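Local coordinates for protein extracellular serine protease (Aeromonas sobria, PDB 3WQB) that cleaves peptide bonds that follow a pair of basic residues, at least one a lysine, as a calcium-binding, secreted subtilisin-type serine protease, at residues A[310-314]-A[315-319]; A[34-37]-A[38-42]. The protein carries 1 engineered substitution. All coordinates share one frame; numbering follows the deposited sequence.

Contact 1 (A[310-314]-A[315-319]); sequences DPSTN and RLHGN
A type I beta turn from Asn314 to His317, set in the long loop between strands 293-296 and 328-329 of the subtilisin domain, illustrates how one asparagine can organise a bend. Asn314 O accepts from His317 N at 3.2 Å. The side chain adds a second bond inside the turn: with CG anti to the backbone N (chi1 -174°), Asn314 OD1 reaches over to Leu316 N at 3.0 Å, the donor tilted 33° from the side-chain carbonyl plane, and ND2 is left to Gly287 O. The amide and the His317 imidazole meet crosswise, their planes 62° apart, Asn314 OD1 standing 3.5 Å from His317 CD2. Just upstream, Ser312 OG accepts from Asn314 N in an ST turn, while Ser312 CB lies over one face of the His317 ring, a CH-pi contact 3.9 Å from the centroid. The imidazole is held by both nitrogens, NE2 to Gly330 N and ND1 to a water at the ring edge, in plane, which also bonds Asp310 O. A type II turn from Leu316 to Asn319 overlaps the first, with Gly318 at positive phi, and it is tied back by a nearly straight bond of 2.9 Å from Asn319 ND2 to Arg315 O.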
loop_
_atom_site.group_PDB
_atom_site.type_symbol
_atom_site.label_atom_id
_atom_site.label_comp_id
_atom_site.label_asym_id
_atom_site.label_seq_id
_atom_site.Cartn_x
_atom_site.Cartn_y
_atom_site.Cartn_z
ATOM N N ASP A 310 2.218 16.262 -24.214
ATOM C CA ASP A 310 3.060 15.516 -23.281
ATOM C C ASP A 310 3.654 14.288 -23.968
ATOM O O ASP A 310 3.327 13.152 -23.619
ATOM C CB ASP A 310 2.280 15.132 -22.014
ATOM C CG ASP A 310 3.188 14.693 -20.869
ATOM O OD1 ASP A 310 4.355 15.138 -20.809
ATOM O OD2 ASP A 310 2.725 13.895 -20.022
ATOM N N PRO A 311 4.547 14.514 -24.950
ATOM C CA PRO A 311 5.053 13.404 -25.757
ATOM C C PRO A 311 5.765 12.330 -24.941
ATOM O O PRO A 311 6.272 12.595 -23.851
ATOM C CB PRO A 311 6.057 14.079 -26.696
ATOM C CG PRO A 311 6.452 15.324 -25.996
ATOM C CD PRO A 311 5.210 15.784 -25.306
ATOM N N SER A 312 5.778 11.121 -25.490
ATOM C CA SER A 312 6.455 9.980 -24.895
ATOM C C SER A 312 7.230 9.247 -25.978
ATOM O O SER A 312 6.797 9.199 -27.131
ATOM C CB SER A 312 5.434 9.023 -24.268
ATOM O OG SER A 312 6.073 7.857 -23.762
ATOM N N THR A 313 8.355 8.646 -25.599
ATOM C CA THR A 313 9.058 7.741 -26.508
ATOM C C THR A 313 8.334 6.395 -26.658
ATOM O O THR A 313 8.671 5.599 -27.526
ATOM C CB THR A 313 10.527 7.492 -26.102
ATOM O OG1 THR A 313 10.574 6.782 -24.860
ATOM C CG2 THR A 313 11.310 8.810 -25.983
ATOM N N ASN A 314 7.333 6.135 -25.818
ATOM C CA ASN A 314 6.490 4.971 -26.046
ATOM C C ASN A 314 5.783 5.090 -27.398
ATOM O O ASN A 314 5.141 6.105 -27.669
ATOM C CB ASN A 314 5.487 4.781 -24.918
ATOM C CG ASN A 314 4.717 3.503 -25.070
ATOM O OD1 ASN A 314 3.759 3.431 -25.845
ATOM N ND2 ASN A 314 5.163 2.456 -24.380
ATOM N N ARG A 315 5.912 4.066 -28.240
ATOM C CA ARG A 315 5.424 4.181 -29.623
ATOM C C ARG A 315 3.905 4.238 -29.776
ATOM O O ARG A 315 3.404 4.636 -30.834
ATOM C CB ARG A 315 5.994 3.069 -30.512
ATOM C CG ARG A 315 7.516 3.021 -30.560
ATOM C CD ARG A 315 8.023 2.021 -31.612
ATOM N NE ARG A 315 7.374 0.710 -31.498
ATOM C CZ ARG A 315 7.732 -0.251 -30.644
ATOM N NH1 ARG A 315 8.764 -0.084 -29.827
ATOM N NH2 ARG A 315 7.059 -1.393 -30.613
ATOM N N LEU A 316 3.165 3.849 -28.740
ATOM C CA LEU A 316 1.715 3.907 -28.805
ATOM C C LEU A 316 1.200 5.344 -28.766
ATOM O O LEU A 316 0.101 5.622 -29.238
ATOM C CB LEU A 316 1.107 3.084 -27.665
ATOM C CG LEU A 316 -0.420 3.024 -27.521
ATOM C CD1 LEU A 316 -1.051 2.409 -28.755
ATOM C CD2 LEU A 316 -0.806 2.246 -26.280
ATOM N N HIS A 317 1.986 6.246 -28.188
ATOM C CA HIS A 317 1.532 7.620 -27.956
ATOM C C HIS A 317 1.598 8.469 -29.214
ATOM O O HIS A 317 2.524 8.337 -30.004
ATOM C CB HIS A 317 2.360 8.261 -26.842
ATOM C CG HIS A 317 2.099 7.681 -25.480
ATOM N ND1 HIS A 317 1.933 8.476 -24.371
ATOM C CD2 HIS A 317 1.991 6.399 -25.048
ATOM C CE1 HIS A 317 1.728 7.712 -23.310
ATOM N NE2 HIS A 317 1.760 6.448 -23.694
ATOM N N GLY A 318 0.597 9.330 -29.393
ATOM C CA GLY A 318 0.529 10.217 -30.562
ATOM C C GLY A 318 0.712 9.462 -31.860
ATOM O O GLY A 318 1.432 9.914 -32.766
ATOM N N ASN A 319 0.054 8.309 -31.938
ATOM C CA ASN A 319 0.189 7.375 -33.045
ATOM C C ASN A 319 -1.155 7.220 -33.740
ATOM O O ASN A 319 -2.045 6.532 -33.241
ATOM C CB ASN A 319 0.701 6.029 -32.517
ATOM C CG ASN A 319 1.029 5.048 -33.624
ATOM O OD1 ASN A 319 0.322 4.961 -34.629
ATOM N ND2 ASN A 319 2.092 4.279 -33.430
HETATM O O HOH W 1 1.812 11.290 -24.969
#

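Contact 2 (A[34-37]-A[38-42])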
loop_
_atom_site.group_PDB
_atom_site.type_symbol
_atom_site.label_atom_id
_atom_site.label_comp_id
_atom_site.label_asym_id
_atom_site.label_seq_id
_atom_site.Cartn_x
_atom_site.Cartn_y
_atom_site.Cartn_z
ATOM N N GLN A 34 0.257 -6.526 -26.696
ATOM C CA GLN A 34 1.269 -5.668 -26.084
ATOM C C GLN A 34 1.056 -5.448 -24.584
ATOM O O GLN A 34 1.785 -4.677 -23.949
ATOM C CB GLN A 34 1.415 -4.354 -26.862
ATOM C CG GLN A 34 2.137 -4.550 -28.192
ATOM C CD GLN A 34 3.637 -4.676 -28.047
ATOM O OE1 GLN A 34 4.139 -5.231 -27.070
ATOM N NE2 GLN A 34 4.366 -4.143 -29.015
ATOM N N GLN A 35 0.063 -6.141 -24.027
ATOM C CA GLN A 35 -0.145 -6.188 -22.573
ATOM C C GLN A 35 0.641 -7.391 -22.030
ATOM O O GLN A 35 0.093 -8.477 -21.832
ATOM C CB GLN A 35 -1.630 -6.320 -22.248
ATOM C CG GLN A 35 -2.479 -5.131 -22.679
ATOM C CD GLN A 35 -3.953 -5.392 -22.457
ATOM O OE1 GLN A 35 -4.686 -5.699 -23.398
ATOM N NE2 GLN A 35 -4.390 -5.300 -21.206
ATOM N N TRP A 36 1.936 -7.190 -21.811
ATOM C CA TRP A 36 2.807 -8.287 -21.379
ATOM C C TRP A 36 2.384 -8.822 -20.026
ATOM O O TRP A 36 2.725 -9.945 -19.678
ATOM C CB TRP A 36 4.283 -7.840 -21.328
ATOM C CG TRP A 36 4.514 -6.732 -20.332
ATOM C CD1 TRP A 36 4.439 -5.393 -20.575
ATOM C CD2 TRP A 36 4.796 -6.870 -18.930
ATOM N NE1 TRP A 36 4.673 -4.683 -19.418
ATOM C CE2 TRP A 36 4.892 -5.565 -18.393
ATOM C CE3 TRP A 36 4.992 -7.969 -18.079
ATOM C CZ2 TRP A 36 5.162 -5.326 -17.039
ATOM C CZ3 TRP A 36 5.270 -7.731 -16.734
ATOM C CH2 TRP A 36 5.363 -6.413 -16.230
ATOM N N TYR A 37 1.675 -8.009 -19.255
ATOM C CA TYR A 37 1.237 -8.435 -17.941
ATOM C C TYR A 37 0.155 -9.509 -17.996
ATOM O O TYR A 37 0.043 -10.327 -17.078
ATOM C CB TYR A 37 0.817 -7.237 -17.082
ATOM C CG TYR A 37 -0.243 -6.326 -17.659
ATOM C CD1 TYR A 37 0.106 -5.249 -18.483
ATOM C CD2 TYR A 37 -1.581 -6.487 -17.321
ATOM C CE1 TYR A 37 -0.868 -4.367 -18.968
ATOM C CE2 TYR A 37 -2.558 -5.620 -17.808
ATOM C CZ TYR A 37 -2.191 -4.567 -18.636
ATOM O OH TYR A 37 -3.147 -3.701 -19.103
ATOM N N LEU A 38 -0.622 -9.525 -19.078
ATOM C CA LEU A 38 -1.575 -10.614 -19.300
ATOM C C LEU A 38 -0.834 -11.884 -19.711
ATOM O O LEU A 38 -1.113 -12.969 -19.202
ATOM C CB LEU A 38 -2.581 -10.258 -20.396
ATOM C CG LEU A 38 -3.487 -9.039 -20.216
ATOM C CD1 LEU A 38 -4.392 -8.911 -21.425
ATOM C CD2 LEU A 38 -4.299 -9.162 -18.930
ATOM N N LEU A 39 0.101 -11.732 -20.647
ATOM C CA LEU A 39 0.886 -12.841 -21.182
ATOM C C LEU A 39 2.156 -12.215 -21.737
ATOM O O LEU A 39 2.117 -11.399 -22.674
ATOM C CB LEU A 39 0.105 -13.594 -22.269
ATOM C CG LEU A 39 0.639 -14.944 -22.765
ATOM C CD1 LEU A 39 -0.441 -15.688 -23.510
ATOM C CD2 LEU A 39 1.849 -14.769 -23.671
ATOM N N ASN A 40 3.273 -12.573 -21.124
ATOM C CA ASN A 40 4.566 -12.002 -21.460
ATOM C C ASN A 40 5.298 -12.936 -22.401
ATOM O O ASN A 40 5.764 -13.998 -21.991
ATOM C CB ASN A 40 5.374 -11.795 -20.177
ATOM C CG ASN A 40 6.693 -11.076 -20.402
ATOM O OD1 ASN A 40 7.226 -11.016 -21.513
ATOM N ND2 ASN A 40 7.232 -10.523 -19.321
ATOM N N SER A 41 5.361 -12.540 -23.672
ATOM C CA SER A 41 6.079 -13.303 -24.695
ATOM C C SER A 41 7.397 -12.626 -25.056
ATOM O O SER A 41 7.967 -12.898 -26.108
ATOM C CB SER A 41 5.214 -13.425 -25.946
ATOM O OG SER A 41 4.942 -12.136 -26.470
ATOM N N GLY A 42 7.870 -11.733 -24.190
ATOM C CA GLY A 42 9.089 -10.971 -24.470
ATOM C C GLY A 42 8.827 -9.754 -25.339
ATOM O O GLY A 42 9.770 -9.176 -25.897
#
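Leu38 meets Gln35 alongside, the two side chains running the same way, so that Leu38 CD1 sits over a face of the Gln35 amide, 3.6 Å from Gln35 NE2. Leu38 CD2 lies 4.1 Å from Tyr37 CE2, which sets the leucine fork against both neighbours. Beneath this layer the backbone turns: Gln35 O accepts from Leu38 N at 3.0 Å, and more weakly from Leu39 N. A further contact across the bend is a CA-H...O approach of Trp36 CA to Leu39 O at 3.4 Å. On the other flank Asn40 ND2 comes within 3.6 Å of Trp36 CE3, the indole and amide planes inclined by 64°.

The next shell fixes these groups. Tyr37, its CG wedged between the backbone N and the carbonyl carbon (chi1 55°), folds its ring back over Gln35 CB, and its OH accepts from Gln35 NE2 at 2.9 Å. That NE2 also binds Lys133 O, and the Gln35 side chain touches Thr132, a ligand of the first calcium, while the tyrosine hydroxyl reaches Val294 O and Trp36 NE1 reaches Ala292 O. Asn40 ND2 is shared by Asn55 O and Ala263 O, leaving Asn40 OD1 to receive Gly42 N at 2.8 Å in the carbonyl plane. Buried side chains thus anchor an irregular N-terminal segment of the subtilisin domain to strands 277-282 and 293-296, and the bend leads into an Asx turn from Asn40 to Gly42.

How the contacts relate
Both contacts show loops of the subtilisin domain shaped by side chains that bond back to nearby backbone, and each lies beside a different calcium site. In contact 2 the side chain of Gln35 is about 7 Å from one calcium ion; in contact 1 that of His317 is about 8 Å from another, and about 4 Å from that of Asn306, one of its ligands. Although their centres are about 19 Å apart, the two meet where Arg315 NH2 packs 4.2 Å from Gln34 NE2. Asp44 joins them, pairing with Arg315 in a salt bridge and accepting from Gln34. Gly45 also bridges them, its N giving to Gln34 OE1 and its O taking Asn314 ND2.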